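Local coordinates for protein GRMZM2G135359 pseudokinase (Zea mays, PDB 6CPY) that is a maize receptor-like pseudokinase whose kinase-fold domain may bind ATP, although genuine phosphotransfer activity is doubtful, at residues A[78-83]-A[114-119]; A[90-95]-A[104-109]; A[133-138]-A[231-236]; A[156-161]-A[291-296]; A[246-251]-A[256-261]. All coordinates share one frame; numbering follows the deposited sequence.

Contact 1. Residues A[78-83]-A[114-119]; sequences KDWSKE and HPFTRV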
# COMPACT_ATOMS: atom_id res chain seq x y z
N LYS A 78 2.55 -2.34 -30.06
CA LYS A 78 3.83 -2.93 -30.46
C LYS A 78 4.78 -3.14 -29.28
O LYS A 78 5.70 -3.96 -29.36
CB LYS A 78 4.53 -2.04 -31.48
N ASP A 79 4.58 -2.38 -28.21
CA ASP A 79 5.47 -2.42 -27.05
C ASP A 79 4.87 -3.24 -25.90
O ASP A 79 5.44 -3.30 -24.82
CB ASP A 79 5.75 -0.99 -26.59
CG ASP A 79 6.30 -0.09 -27.70
OD1 ASP A 79 6.96 -0.61 -28.62
OD2 ASP A 79 6.08 1.13 -27.65
N TRP A 80 3.73 -3.88 -26.14
CA TRP A 80 3.03 -4.67 -25.13
C TRP A 80 3.09 -6.16 -25.50
O TRP A 80 2.62 -6.55 -26.55
CB TRP A 80 1.58 -4.21 -25.10
CG TRP A 80 0.71 -4.81 -24.02
CD1 TRP A 80 -0.25 -5.75 -24.18
CD2 TRP A 80 0.70 -4.44 -22.64
NE1 TRP A 80 -0.86 -6.01 -22.98
CE2 TRP A 80 -0.30 -5.21 -22.02
CE3 TRP A 80 1.43 -3.53 -21.87
CZ2 TRP A 80 -0.58 -5.11 -20.65
CZ3 TRP A 80 1.15 -3.42 -20.51
CH2 TRP A 80 0.15 -4.21 -19.92
N SER A 81 3.67 -6.97 -24.62
CA SER A 81 3.82 -8.41 -24.88
C SER A 81 2.65 -9.23 -24.35
O SER A 81 1.86 -8.75 -23.53
CB SER A 81 5.11 -8.92 -24.25
OG SER A 81 5.10 -8.71 -22.85
N LYS A 82 2.56 -10.48 -24.79
CA LYS A 82 1.57 -11.42 -24.23
C LYS A 82 1.80 -11.64 -22.72
O LYS A 82 0.85 -11.89 -21.99
CB LYS A 82 1.61 -12.76 -24.96
N GLU A 83 3.05 -11.54 -22.28
CA GLU A 83 3.38 -11.66 -20.85
C GLU A 83 2.85 -10.44 -20.08
O GLU A 83 2.30 -10.60 -18.99
CB GLU A 83 4.89 -11.82 -20.65
CG GLU A 83 5.39 -11.73 -19.20
CD GLU A 83 4.87 -12.83 -18.29
OE1 GLU A 83 4.40 -13.88 -18.78
OE2 GLU A 83 4.93 -12.65 -17.05
N HIS A 114 -7.51 1.36 -29.00
CA HIS A 114 -7.44 2.59 -29.79
C HIS A 114 -7.93 3.82 -29.03
O HIS A 114 -9.15 4.01 -28.90
CB HIS A 114 -8.27 2.41 -31.07
CG HIS A 114 -8.02 1.11 -31.77
ND1 HIS A 114 -8.94 0.08 -31.79
CD2 HIS A 114 -6.94 0.66 -32.45
CE1 HIS A 114 -8.43 -0.94 -32.46
NE2 HIS A 114 -7.22 -0.61 -32.88
N PRO A 115 -7.03 4.66 -28.52
CA PRO A 115 -5.59 4.42 -28.50
C PRO A 115 -5.20 3.44 -27.41
O PRO A 115 -6.04 3.07 -26.58
CB PRO A 115 -5.02 5.80 -28.19
CG PRO A 115 -6.07 6.44 -27.35
CD PRO A 115 -7.37 5.94 -27.88
N PHE A 116 -3.94 3.04 -27.39
CA PHE A 116 -3.52 1.94 -26.51
C PHE A 116 -3.68 2.35 -25.04
O PHE A 116 -3.15 3.37 -24.62
CB PHE A 116 -2.09 1.51 -26.79
CG PHE A 116 -1.69 0.32 -25.98
CD1 PHE A 116 -2.09 -0.94 -26.37
CD2 PHE A 116 -0.97 0.47 -24.82
CE1 PHE A 116 -1.76 -2.06 -25.61
CE2 PHE A 116 -0.62 -0.64 -24.05
CZ PHE A 116 -1.02 -1.89 -24.46
N THR A 117 -4.43 1.54 -24.30
CA THR A 117 -4.79 1.84 -22.91
C THR A 117 -4.70 0.58 -22.06
O THR A 117 -5.32 -0.43 -22.38
CB THR A 117 -6.24 2.35 -22.83
OG1 THR A 117 -6.44 3.40 -23.79
CG2 THR A 117 -6.58 2.86 -21.43
N ARG A 118 -3.94 0.64 -20.98
CA ARG A 118 -3.97 -0.42 -19.99
C ARG A 118 -3.96 0.25 -18.63
O ARG A 118 -2.92 0.72 -18.18
CB ARG A 118 -2.76 -1.35 -20.15
CG ARG A 118 -2.78 -2.23 -21.39
CD ARG A 118 -3.89 -3.27 -21.30
NE ARG A 118 -3.87 -4.21 -22.41
CZ ARG A 118 -4.27 -3.93 -23.66
NH1 ARG A 118 -4.70 -2.72 -23.99
NH2 ARG A 118 -4.21 -4.88 -24.59
N VAL A 119 -5.14 0.37 -18.03
CA VAL A 119 -5.25 1.05 -16.73
C VAL A 119 -6.00 0.23 -15.70
O VAL A 119 -6.80 -0.67 -16.01
CB VAL A 119 -5.87 2.48 -16.80
CG1 VAL A 119 -5.33 3.30 -17.96
CG2 VAL A 119 -7.37 2.45 -16.76

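Contact 2. Residues A[90-95]-A[104-109]; sequences KKITNL and MNLLGY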
# COMPACT_ATOMS: atom_id res chain seq x y z
N LYS A 90 -3.75 -11.01 -14.39
CA LYS A 90 -3.44 -11.70 -13.14
C LYS A 90 -3.53 -10.75 -11.95
O LYS A 90 -4.15 -11.06 -10.94
CB LYS A 90 -2.03 -12.30 -13.22
CG LYS A 90 -1.58 -13.13 -12.03
CD LYS A 90 -0.39 -14.00 -12.43
CE LYS A 90 -0.82 -15.15 -13.33
NZ LYS A 90 0.01 -15.25 -14.56
N LYS A 91 -2.93 -9.57 -12.08
CA LYS A 91 -3.02 -8.57 -11.02
C LYS A 91 -4.47 -8.19 -10.73
O LYS A 91 -4.87 -8.12 -9.58
CB LYS A 91 -2.21 -7.31 -11.37
CG LYS A 91 -2.39 -6.22 -10.33
CD LYS A 91 -1.51 -5.01 -10.54
CE LYS A 91 -1.73 -4.03 -9.40
NZ LYS A 91 -0.92 -2.80 -9.54
N ILE A 92 -5.26 -7.94 -11.77
CA ILE A 92 -6.65 -7.55 -11.58
C ILE A 92 -7.46 -8.65 -10.87
O ILE A 92 -8.21 -8.37 -9.94
CB ILE A 92 -7.32 -7.16 -12.91
CG1 ILE A 92 -6.76 -5.81 -13.39
CG2 ILE A 92 -8.84 -7.12 -12.76
CD1 ILE A 92 -7.02 -5.49 -14.84
N THR A 93 -7.29 -9.89 -11.32
CA THR A 93 -7.98 -11.02 -10.71
C THR A 93 -7.65 -11.13 -9.23
O THR A 93 -8.55 -11.25 -8.41
CB THR A 93 -7.64 -12.34 -11.44
OG1 THR A 93 -8.11 -12.25 -12.79
CG2 THR A 93 -8.28 -13.54 -10.75
N ASN A 94 -6.37 -11.05 -8.90
CA ASN A 94 -5.94 -11.14 -7.50
C ASN A 94 -6.41 -9.98 -6.62
O ASN A 94 -6.89 -10.21 -5.51
CB ASN A 94 -4.42 -11.33 -7.43
CG ASN A 94 -4.00 -12.72 -7.87
OD1 ASN A 94 -3.06 -12.88 -8.65
ND2 ASN A 94 -4.70 -13.73 -7.37
N LEU A 95 -6.32 -8.74 -7.11
CA LEU A 95 -6.86 -7.60 -6.34
C LEU A 95 -8.38 -7.58 -6.27
O LEU A 95 -8.94 -7.00 -5.34
CB LEU A 95 -6.32 -6.27 -6.88
CG LEU A 95 -4.80 -6.11 -6.79
CD1 LEU A 95 -4.37 -4.73 -7.24
CD2 LEU A 95 -4.30 -6.40 -5.38
N MET A 104 -6.13 0.21 -0.62
CA MET A 104 -6.53 1.07 -1.72
C MET A 104 -7.16 0.18 -2.80
O MET A 104 -6.47 -0.32 -3.70
CB MET A 104 -5.32 1.84 -2.25
CG MET A 104 -5.62 2.76 -3.42
SD MET A 104 -4.31 4.01 -3.65
CE MET A 104 -4.70 5.05 -2.29
N ASN A 105 -8.47 -0.04 -2.67
CA ASN A 105 -9.18 -1.08 -3.39
C ASN A 105 -9.30 -0.79 -4.89
O ASN A 105 -9.44 0.37 -5.31
CB ASN A 105 -10.55 -1.33 -2.77
CG ASN A 105 -10.46 -1.83 -1.34
OD1 ASN A 105 -9.93 -2.89 -1.10
ND2 ASN A 105 -10.96 -1.05 -0.41
N LEU A 106 -9.17 -1.86 -5.67
CA LEU A 106 -9.41 -1.84 -7.10
C LEU A 106 -10.90 -1.71 -7.40
O LEU A 106 -11.71 -2.55 -6.96
CB LEU A 106 -8.89 -3.15 -7.71
CG LEU A 106 -8.97 -3.26 -9.23
CD1 LEU A 106 -8.04 -2.28 -9.91
CD2 LEU A 106 -8.63 -4.69 -9.63
N LEU A 107 -11.27 -0.63 -8.10
CA LEU A 107 -12.67 -0.31 -8.40
C LEU A 107 -13.08 -0.61 -9.85
O LEU A 107 -14.27 -0.58 -10.18
CB LEU A 107 -12.94 1.17 -8.16
CG LEU A 107 -12.72 1.66 -6.72
CD1 LEU A 107 -12.96 3.17 -6.63
CD2 LEU A 107 -13.62 0.89 -5.77
N GLY A 108 -12.09 -0.85 -10.71
CA GLY A 108 -12.36 -1.13 -12.11
C GLY A 108 -11.09 -1.23 -12.93
O GLY A 108 -9.99 -1.08 -12.41
N TYR A 109 -11.24 -1.50 -14.22
CA TYR A 109 -10.09 -1.56 -15.10
C TYR A 109 -10.52 -1.13 -16.49
O TYR A 109 -11.71 -1.10 -16.78
CB TYR A 109 -9.47 -2.95 -15.11
CG TYR A 109 -10.35 -3.99 -15.77
CD1 TYR A 109 -11.29 -4.68 -15.04
CD2 TYR A 109 -10.24 -4.25 -17.13
CE1 TYR A 109 -12.12 -5.62 -15.64
CE2 TYR A 109 -11.06 -5.19 -17.74
CZ TYR A 109 -11.99 -5.88 -16.98
OH TYR A 109 -12.80 -6.82 -17.56
O HOH W 1 -9.04 -4.36 -4.21

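Contact 3. Residues A[133-138]-A[231-236]; sequences HLHVRE and GRVPSS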
# COMPACT_ATOMS: atom_id res chain seq x y z
N HIS A 133 3.76 12.84 4.70
CA HIS A 133 3.36 13.39 5.99
C HIS A 133 4.38 13.25 7.10
O HIS A 133 4.41 14.08 8.01
CB HIS A 133 2.00 12.83 6.43
CG HIS A 133 0.86 13.49 5.74
ND1 HIS A 133 0.30 14.66 6.19
CD2 HIS A 133 0.20 13.17 4.60
CE1 HIS A 133 -0.67 15.03 5.37
NE2 HIS A 133 -0.75 14.14 4.40
N LEU A 134 5.23 12.22 7.03
CA LEU A 134 6.29 12.03 8.01
C LEU A 134 7.53 12.88 7.73
O LEU A 134 8.17 13.35 8.67
CB LEU A 134 6.70 10.56 8.09
CG LEU A 134 5.70 9.58 8.71
CD1 LEU A 134 6.24 8.17 8.67
CD2 LEU A 134 5.36 9.97 10.14
N HIS A 135 7.87 13.07 6.46
CA HIS A 135 9.19 13.59 6.10
C HIS A 135 9.20 14.92 5.31
O HIS A 135 10.21 15.63 5.34
CB HIS A 135 9.97 12.53 5.33
CG HIS A 135 10.03 11.20 6.00
ND1 HIS A 135 10.72 10.98 7.18
CD2 HIS A 135 9.50 10.01 5.66
CE1 HIS A 135 10.61 9.71 7.52
NE2 HIS A 135 9.86 9.10 6.62
N VAL A 136 8.12 15.27 4.63
CA VAL A 136 8.12 16.51 3.84
C VAL A 136 7.72 17.71 4.70
O VAL A 136 6.61 17.77 5.25
CB VAL A 136 7.25 16.40 2.57
CG1 VAL A 136 7.25 17.71 1.80
CG2 VAL A 136 7.76 15.27 1.68
N ARG A 137 8.65 18.66 4.80
CA ARG A 137 8.57 19.79 5.74
C ARG A 137 7.27 20.59 5.67
O ARG A 137 6.76 21.06 6.70
CB ARG A 137 9.76 20.73 5.51
N GLU A 138 6.72 20.75 4.47
CA GLU A 138 5.49 21.50 4.27
C GLU A 138 4.22 20.68 4.55
O GLU A 138 3.12 21.23 4.57
CB GLU A 138 5.44 22.08 2.86
N GLY A 231 10.15 9.00 13.05
CA GLY A 231 10.27 9.91 11.93
C GLY A 231 11.55 9.75 11.11
O GLY A 231 11.85 10.63 10.31
N ARG A 232 12.27 8.64 11.29
CA ARG A 232 13.55 8.40 10.60
C ARG A 232 13.49 7.21 9.63
O ARG A 232 12.82 6.20 9.91
CB ARG A 232 14.66 8.13 11.61
CG ARG A 232 14.97 9.29 12.55
CD ARG A 232 15.68 8.78 13.79
NE ARG A 232 16.10 9.84 14.71
CZ ARG A 232 17.27 10.48 14.66
NH1 ARG A 232 18.17 10.21 13.72
NH2 ARG A 232 17.54 11.42 15.56
N VAL A 233 14.21 7.31 8.52
CA VAL A 233 14.23 6.28 7.48
C VAL A 233 15.66 6.10 6.95
O VAL A 233 16.42 7.07 6.91
CB VAL A 233 13.27 6.65 6.32
CG1 VAL A 233 13.74 7.89 5.58
CG2 VAL A 233 13.09 5.49 5.36
N PRO A 234 16.03 4.90 6.51
CA PRO A 234 17.38 4.69 6.00
C PRO A 234 17.64 5.51 4.75
O PRO A 234 16.80 5.56 3.88
CB PRO A 234 17.41 3.21 5.69
CG PRO A 234 16.47 2.66 6.69
CD PRO A 234 15.35 3.63 6.75
N SER A 235 18.78 6.17 4.69
CA SER A 235 19.11 7.04 3.59
C SER A 235 19.77 6.34 2.40
O SER A 235 20.02 6.95 1.39
CB SER A 235 20.00 8.16 4.08
OG SER A 235 21.23 7.61 4.51
N SER A 236 20.00 5.05 2.56
CA SER A 236 20.58 4.16 1.56
C SER A 236 20.38 2.70 1.96
O SER A 236 19.67 2.39 2.88
CB SER A 236 22.07 4.41 1.41
OG SER A 236 22.76 3.93 2.54
O HOH W 2 12.04 13.17 8.15

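Contact 4. Residues A[156-161]-A[291-296]; sequences YCLEHM and PQMKEV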
# COMPACT_ATOMS: atom_id res chain seq x y z
N TYR A 156 -3.84 -4.48 10.12
CA TYR A 156 -5.08 -5.19 9.77
C TYR A 156 -5.14 -5.54 8.28
O TYR A 156 -5.60 -6.61 7.93
CB TYR A 156 -6.33 -4.38 10.13
CG TYR A 156 -6.67 -4.32 11.61
CD1 TYR A 156 -6.67 -5.47 12.40
CD2 TYR A 156 -7.07 -3.12 12.20
CE1 TYR A 156 -7.01 -5.41 13.75
CE2 TYR A 156 -7.43 -3.06 13.54
CZ TYR A 156 -7.38 -4.20 14.32
OH TYR A 156 -7.71 -4.13 15.66
N CYS A 157 -4.66 -4.63 7.44
CA CYS A 157 -4.58 -4.90 5.99
C CYS A 157 -3.61 -6.04 5.71
O CYS A 157 -3.95 -7.02 5.01
CB CYS A 157 -4.14 -3.65 5.22
SG CYS A 157 -4.11 -3.90 3.43
N LEU A 158 -2.40 -5.94 6.25
CA LEU A 158 -1.39 -6.97 6.01
C LEU A 158 -1.83 -8.35 6.51
O LEU A 158 -1.52 -9.37 5.88
CB LEU A 158 -0.04 -6.57 6.62
CG LEU A 158 0.87 -5.67 5.77
CD1 LEU A 158 0.13 -4.53 5.10
CD2 LEU A 158 2.01 -5.12 6.62
N GLU A 159 -2.51 -8.38 7.65
CA GLU A 159 -3.05 -9.62 8.21
C GLU A 159 -4.12 -10.20 7.27
O GLU A 159 -4.16 -11.41 7.02
CB GLU A 159 -3.67 -9.37 9.59
CG GLU A 159 -4.28 -10.59 10.27
CD GLU A 159 -5.05 -10.25 11.54
OE1 GLU A 159 -5.65 -9.15 11.62
OE2 GLU A 159 -5.08 -11.09 12.46
N HIS A 160 -4.98 -9.33 6.75
CA HIS A 160 -6.02 -9.77 5.83
C HIS A 160 -5.42 -10.31 4.53
O HIS A 160 -5.85 -11.35 4.03
CB HIS A 160 -7.00 -8.63 5.53
CG HIS A 160 -8.18 -9.07 4.71
ND1 HIS A 160 -8.37 -8.66 3.41
CD2 HIS A 160 -9.19 -9.91 4.99
CE1 HIS A 160 -9.46 -9.22 2.93
NE2 HIS A 160 -9.98 -9.99 3.87
N MET A 161 -4.40 -9.64 4.05
CA MET A 161 -3.68 -10.02 2.88
C MET A 161 -3.10 -11.42 3.03
O MET A 161 -3.17 -12.22 2.14
CB MET A 161 -2.53 -9.06 2.71
CG MET A 161 -2.25 -8.55 1.35
SD MET A 161 -2.93 -6.91 1.16
CE MET A 161 -4.62 -7.42 0.94
N PRO A 291 7.68 -12.85 14.32
CA PRO A 291 6.31 -13.29 14.48
C PRO A 291 5.55 -13.32 13.15
O PRO A 291 6.00 -12.73 12.15
CB PRO A 291 5.71 -12.24 15.42
CG PRO A 291 6.51 -11.01 15.15
CD PRO A 291 7.89 -11.48 14.82
N GLN A 292 4.42 -14.02 13.14
CA GLN A 292 3.50 -14.06 12.02
C GLN A 292 2.68 -12.78 12.03
O GLN A 292 2.45 -12.20 13.09
CB GLN A 292 2.54 -15.25 12.13
CG GLN A 292 3.22 -16.61 12.12
CD GLN A 292 3.60 -17.06 10.73
OE1 GLN A 292 4.78 -17.24 10.42
NE2 GLN A 292 2.60 -17.25 9.87
N MET A 293 2.18 -12.36 10.87
CA MET A 293 1.45 -11.10 10.80
C MET A 293 0.18 -11.12 11.66
O MET A 293 -0.21 -10.09 12.23
CB MET A 293 1.12 -10.76 9.35
CG MET A 293 0.86 -9.29 9.13
SD MET A 293 2.26 -8.25 9.61
CE MET A 293 1.32 -6.88 10.29
N LYS A 294 -0.47 -12.28 11.75
CA LYS A 294 -1.65 -12.44 12.61
C LYS A 294 -1.29 -12.14 14.08
O LYS A 294 -2.06 -11.51 14.80
CB LYS A 294 -2.23 -13.86 12.47
CG LYS A 294 -3.44 -14.15 13.35
CD LYS A 294 -3.99 -15.55 13.11
CE LYS A 294 -4.15 -16.35 14.40
NZ LYS A 294 -5.11 -15.74 15.37
N GLU A 295 -0.12 -12.58 14.51
CA GLU A 295 0.35 -12.33 15.88
C GLU A 295 0.67 -10.84 16.08
O GLU A 295 0.34 -10.25 17.11
CB GLU A 295 1.57 -13.19 16.19
CG GLU A 295 1.26 -14.68 16.16
CD GLU A 295 2.50 -15.56 16.18
OE1 GLU A 295 3.48 -15.27 15.46
OE2 GLU A 295 2.47 -16.58 16.90
N VAL A 296 1.29 -10.24 15.07
CA VAL A 296 1.61 -8.80 15.11
C VAL A 296 0.32 -7.99 15.27
O VAL A 296 0.23 -7.13 16.14
CB VAL A 296 2.38 -8.36 13.85
CG1 VAL A 296 2.55 -6.85 13.81
CG2 VAL A 296 3.75 -9.03 13.79

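Contact 5. Residues A[246-251]-A[256-261]; sequences VSRYFE and LEELID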
# COMPACT_ATOMS: atom_id res chain seq x y z
N VAL A 246 19.62 3.05 16.18
CA VAL A 246 18.58 2.08 16.54
C VAL A 246 19.14 1.03 17.50
O VAL A 246 18.51 0.71 18.52
CB VAL A 246 18.00 1.40 15.28
CG1 VAL A 246 17.17 0.17 15.63
CG2 VAL A 246 17.17 2.39 14.48
N SER A 247 20.31 0.48 17.17
CA SER A 247 20.96 -0.50 18.04
C SER A 247 21.15 0.02 19.46
O SER A 247 20.94 -0.71 20.42
CB SER A 247 22.32 -0.93 17.46
OG SER A 247 22.13 -1.75 16.32
N ARG A 248 21.53 1.29 19.58
CA ARG A 248 21.74 1.89 20.89
C ARG A 248 20.45 1.84 21.69
O ARG A 248 20.49 1.52 22.88
CB ARG A 248 22.25 3.33 20.79
CG ARG A 248 22.35 4.00 22.16
CD ARG A 248 23.39 5.10 22.22
NE ARG A 248 23.04 6.25 21.40
CZ ARG A 248 22.31 7.29 21.79
NH1 ARG A 248 21.80 7.34 23.01
NH2 ARG A 248 22.08 8.28 20.94
N TYR A 249 19.31 2.12 21.05
CA TYR A 249 18.02 2.01 21.75
C TYR A 249 17.76 0.59 22.25
O TYR A 249 17.50 0.37 23.44
CB TYR A 249 16.82 2.46 20.91
CG TYR A 249 15.54 2.24 21.67
CD1 TYR A 249 15.13 3.13 22.67
CD2 TYR A 249 14.78 1.08 21.48
CE1 TYR A 249 13.99 2.89 23.42
CE2 TYR A 249 13.64 0.84 22.21
CZ TYR A 249 13.25 1.75 23.18
OH TYR A 249 12.11 1.51 23.90
N PHE A 250 17.82 -0.39 21.36
CA PHE A 250 17.49 -1.76 21.74
C PHE A 250 18.46 -2.38 22.75
O PHE A 250 18.08 -3.30 23.47
CB PHE A 250 17.31 -2.64 20.50
CG PHE A 250 16.07 -2.31 19.74
CD1 PHE A 250 14.83 -2.44 20.35
CD2 PHE A 250 16.12 -1.81 18.45
CE1 PHE A 250 13.67 -2.10 19.68
CE2 PHE A 250 14.95 -1.47 17.77
CZ PHE A 250 13.73 -1.62 18.39
N GLU A 251 19.67 -1.83 22.85
CA GLU A 251 20.65 -2.31 23.82
C GLU A 251 20.56 -1.59 25.16
O GLU A 251 21.34 -1.86 26.08
CB GLU A 251 22.05 -2.21 23.21
CG GLU A 251 22.23 -3.19 22.06
CD GLU A 251 23.52 -3.00 21.29
OE1 GLU A 251 24.28 -2.06 21.60
OE2 GLU A 251 23.76 -3.80 20.36
N LEU A 256 13.49 7.17 25.76
CA LEU A 256 12.41 7.27 24.77
C LEU A 256 12.26 8.68 24.19
O LEU A 256 11.86 8.82 23.03
CB LEU A 256 11.07 6.79 25.34
CG LEU A 256 10.77 5.30 25.34
CD1 LEU A 256 9.48 5.06 26.12
CD2 LEU A 256 10.64 4.75 23.93
N GLU A 257 12.60 9.72 24.96
CA GLU A 257 12.55 11.10 24.44
C GLU A 257 13.54 11.35 23.29
O GLU A 257 13.34 12.26 22.49
CB GLU A 257 12.82 12.14 25.53
CG GLU A 257 11.79 12.18 26.64
CD GLU A 257 12.20 11.38 27.87
OE1 GLU A 257 12.84 10.31 27.71
OE2 GLU A 257 11.87 11.82 28.99
N GLU A 258 14.61 10.57 23.24
CA GLU A 258 15.56 10.68 22.14
C GLU A 258 15.09 9.87 20.93
O GLU A 258 15.36 10.23 19.79
CB GLU A 258 16.97 10.22 22.58
CG GLU A 258 18.00 10.28 21.46
CD GLU A 258 19.44 10.13 21.92
OE1 GLU A 258 19.70 9.81 23.10
OE2 GLU A 258 20.33 10.32 21.05
N LEU A 259 14.38 8.77 21.17
CA LEU A 259 13.94 7.89 20.10
C LEU A 259 12.71 8.42 19.35
O LEU A 259 12.67 8.44 18.12
CB LEU A 259 13.62 6.51 20.66
CG LEU A 259 13.15 5.47 19.64
CD1 LEU A 259 14.31 4.97 18.81
CD2 LEU A 259 12.46 4.30 20.31
N ILE A 260 11.72 8.84 20.11
CA ILE A 260 10.40 9.14 19.55
C ILE A 260 10.40 10.49 18.83
O ILE A 260 10.98 11.46 19.31
CB ILE A 260 9.32 9.08 20.65
CG1 ILE A 260 9.25 7.68 21.29
CG2 ILE A 260 7.95 9.47 20.10
CD1 ILE A 260 8.90 6.54 20.33
N ASP A 261 9.76 10.54 17.66
CA ASP A 261 9.68 11.74 16.84
C ASP A 261 9.19 12.94 17.65
O ASP A 261 8.08 12.92 18.17
CB ASP A 261 8.71 11.47 15.67
CG ASP A 261 8.76 12.56 14.59
OD1 ASP A 261 9.30 13.66 14.84
OD2 ASP A 261 8.21 12.28 13.50

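Contact 1. Residues A[78-83]-A[114-119]
Phe116 is the first residue of 114-119 to reach Trp80, and it does so with the far end of its ring. Its CG stands anti to the backbone N (chi1 -175°), which sends CZ over the indole to lie 3.4 Å from Trp80 CG. The two ring planes are 57° apart, an oblique meeting rather than a stack. Thr117 turns its side chain elsewhere, OG1 bonding to Pro115 O at 2.8 Å, but its carbonyl matters here: Arg118 NH1 donates to Thr117 O over 2.9 Å and so helps to fix the guanidinium. Arg118 then covers the same indole face as Phe116. Its CG makes a CH-pi contact 3.8 Å from the centroid of the six-membered ring of Trp80. Further out, CZ of Arg118 sits 4.5 Å from the centroid of the five-membered ring, an off-centre cation-pi contact with the planes 67° apart. The charge itself is shared among carboxylates, since Arg118 also forms salt bridges with Glu85, Glu111 and Glu113, and Glu85 accepts the indole N-H of Trp80. This is the N-lobe of the protein kinase fold, where the segment leading into the alpha-C helix, 82-96, rests against strand 117-123 and the turn before it.

Contact 2. Residues A[90-95]-A[104-109]
Ile92 packs on Leu106 and Tyr109 where the alpha-C helix of the kinase N-lobe, 82-96, lies over the edge strand 106-112, the two running at 145° to each other. From CB the side chain forks. The CG2 branch, anti to the backbone N, touches Leu106 CD2 at 4.0 Å and comes within 4.1 Å of the ring atom Tyr109 CD1. The other branch runs through CG1 to CD1, which ends 3.5 Å from Tyr109 CB and leans obliquely on the first atoms of the ring. With an alanine here both branches go, and a gap would probably open between the helix and Leu106 and Tyr109. One turn on, Leu95 CB meets Leu106 CD2 at 3.9 Å, so this methyl touches both Leu95 and, at Ile92 O (3.7 Å), the helix backbone. Met120 of the neighbouring strand also touches Ile92, while Leu107 and Gly108 form a classic beta bulge opposite Val121. A single water links the two backbones, donating to Leu95 O and accepting from Leu106 N, each at 2.9 Å.

Contact 3. Residues A[133-138]-A[231-236]
His135 meets the Gly231 carbonyl at the edge of its ring and Val233 over a face. At the ring edge, the Gly231 carbonyl comes in close to the imidazole plane: O lies 3.2 Å from His135 CE1 and 3.3 Å from ND1. A water in the same plane bridges the pair, 2.7 Å from His135 ND1 and giving a weak hydrogen bond to Gly231 O. The remaining ring nitrogen, NE2, is hydrogen-bonded to Glu227 of helix 214-230, so the imidazole is held at two points of its rim and its rotation is restricted. The apolar part is lighter. Val233 CG1 lies over a face of the ring, 4.1 Å from His135 CE1, and Leu134 CB stands over the ring centre from within the same helix. A leucine in place of His135 would probably leave the Glu227 carboxylate without this partner and the bridging water without one of its two holds. Gly231, the first residue beyond helix 214-230, has a positive phi of 71°, and its carbonyl is the one that meets the imidazole. The arrangement belongs to the C-lobe of the protein kinase fold, where the alpha-D helix, 130-135, meets the loop linking helices alpha-F and alpha-G at the surface.

Contact 4. Residues A[156-161]-A[291-296]
Leu158 and Glu159 meet Met293 and Lys294 in a partly buried helix-to-helix contact of the kinase C-lobe, where the alpha-E helix, 144-164, receives the first turn of the last major helix, 293-304. The backbones come close, with Glu159 CA and Met293 CA 5.4 Å apart. Met293 fills the joint: CG lies 3.8 Å from Leu158 CB, and bends at chi2 (58°) and chi3 bring CE round to 3.9 Å from that same CB. CG also abuts the backbone of Glu159, whereas Tyr221 of helix 214-230 touches both Leu158 and Met293 and extends the apolar layer. Toward solvent the chemistry changes. The extended Glu159 places OE2 alongside the aliphatic root of Lys294, 3.6 Å from CG. The ammonium turns away, leaving Lys294 NZ 5.5 Å from Glu159 OE2, so any attraction between the charges is probably weak. Gln292 holds the N-cap position of the second helix, and in one half of a capping box Glu295 OE1 uses its anti lone pair to accept the Gln292 N-H at 2.8 Å.

Contact 5. Residues A[246-251]-A[256-261]
Tyr249 and Leu259 both carry CG anti to the backbone N (chi1 176° for the tyrosine), and this extends them toward each other between the alpha-G helix of the kinase C-lobe, 240-250, and the short helix 256-259 that follows it. The result is a CH-pi contact: Leu259 CD2 sits over the centre of the tyrosine ring, 3.7 Å from its centroid. Leu256 comes in obliquely at the phenol end, with CD2 3.6 Å from Tyr249 OH. Met254, from the connecting turn, touches Tyr249 and Leu259 as well, and Cys276 of helix 269-282 lies against Leu259. At the outer margin the contact becomes ionic. Arg248 starts out extended but bends at chi3 (67°), presenting the NH1/NH2 edge of its guanidinium to the extended Glu258. The grip is end-on and twofold, one nitrogen to each carboxylate oxygen, with both oxygens near the guanidinium plane. The carboxylate, however, is tilted, its plane 57° from that of the guanidinium, so the nitrogens approach from above it. Gly253 O takes a further bond from NH1, tying the arginine to the turn. The two arms differ in length: Arg248 NH1 reaches Glu258 OE1 at 3.2 Å, whereas Arg248 NH2 holds Glu258 OE2 at 2.7 Å.

The five contacts illustrate how chemistry varies with place in a two-lobed kinase fold. Contacts 1 and 2 both use helix 82-96 and two neighbouring strands of the N-lobe sheet, and they touch each other; contact 2 is buried and almost wholly aliphatic, contact 1 only partly buried and built on aromatic and cation-pi meetings amid carboxylates. The other three lie in the C-lobe. Contact 4 is an apolar helix joint with a charged outer margin, and contact 5, nested in the chain loop that contact 4 closes, pairs a ring contact with a full salt bridge. Contact 3, at the surface, relies on a carbonyl and water; it touches contact 5 where Gly231 CA approaches Asp261 OD2 at 3.5 Å.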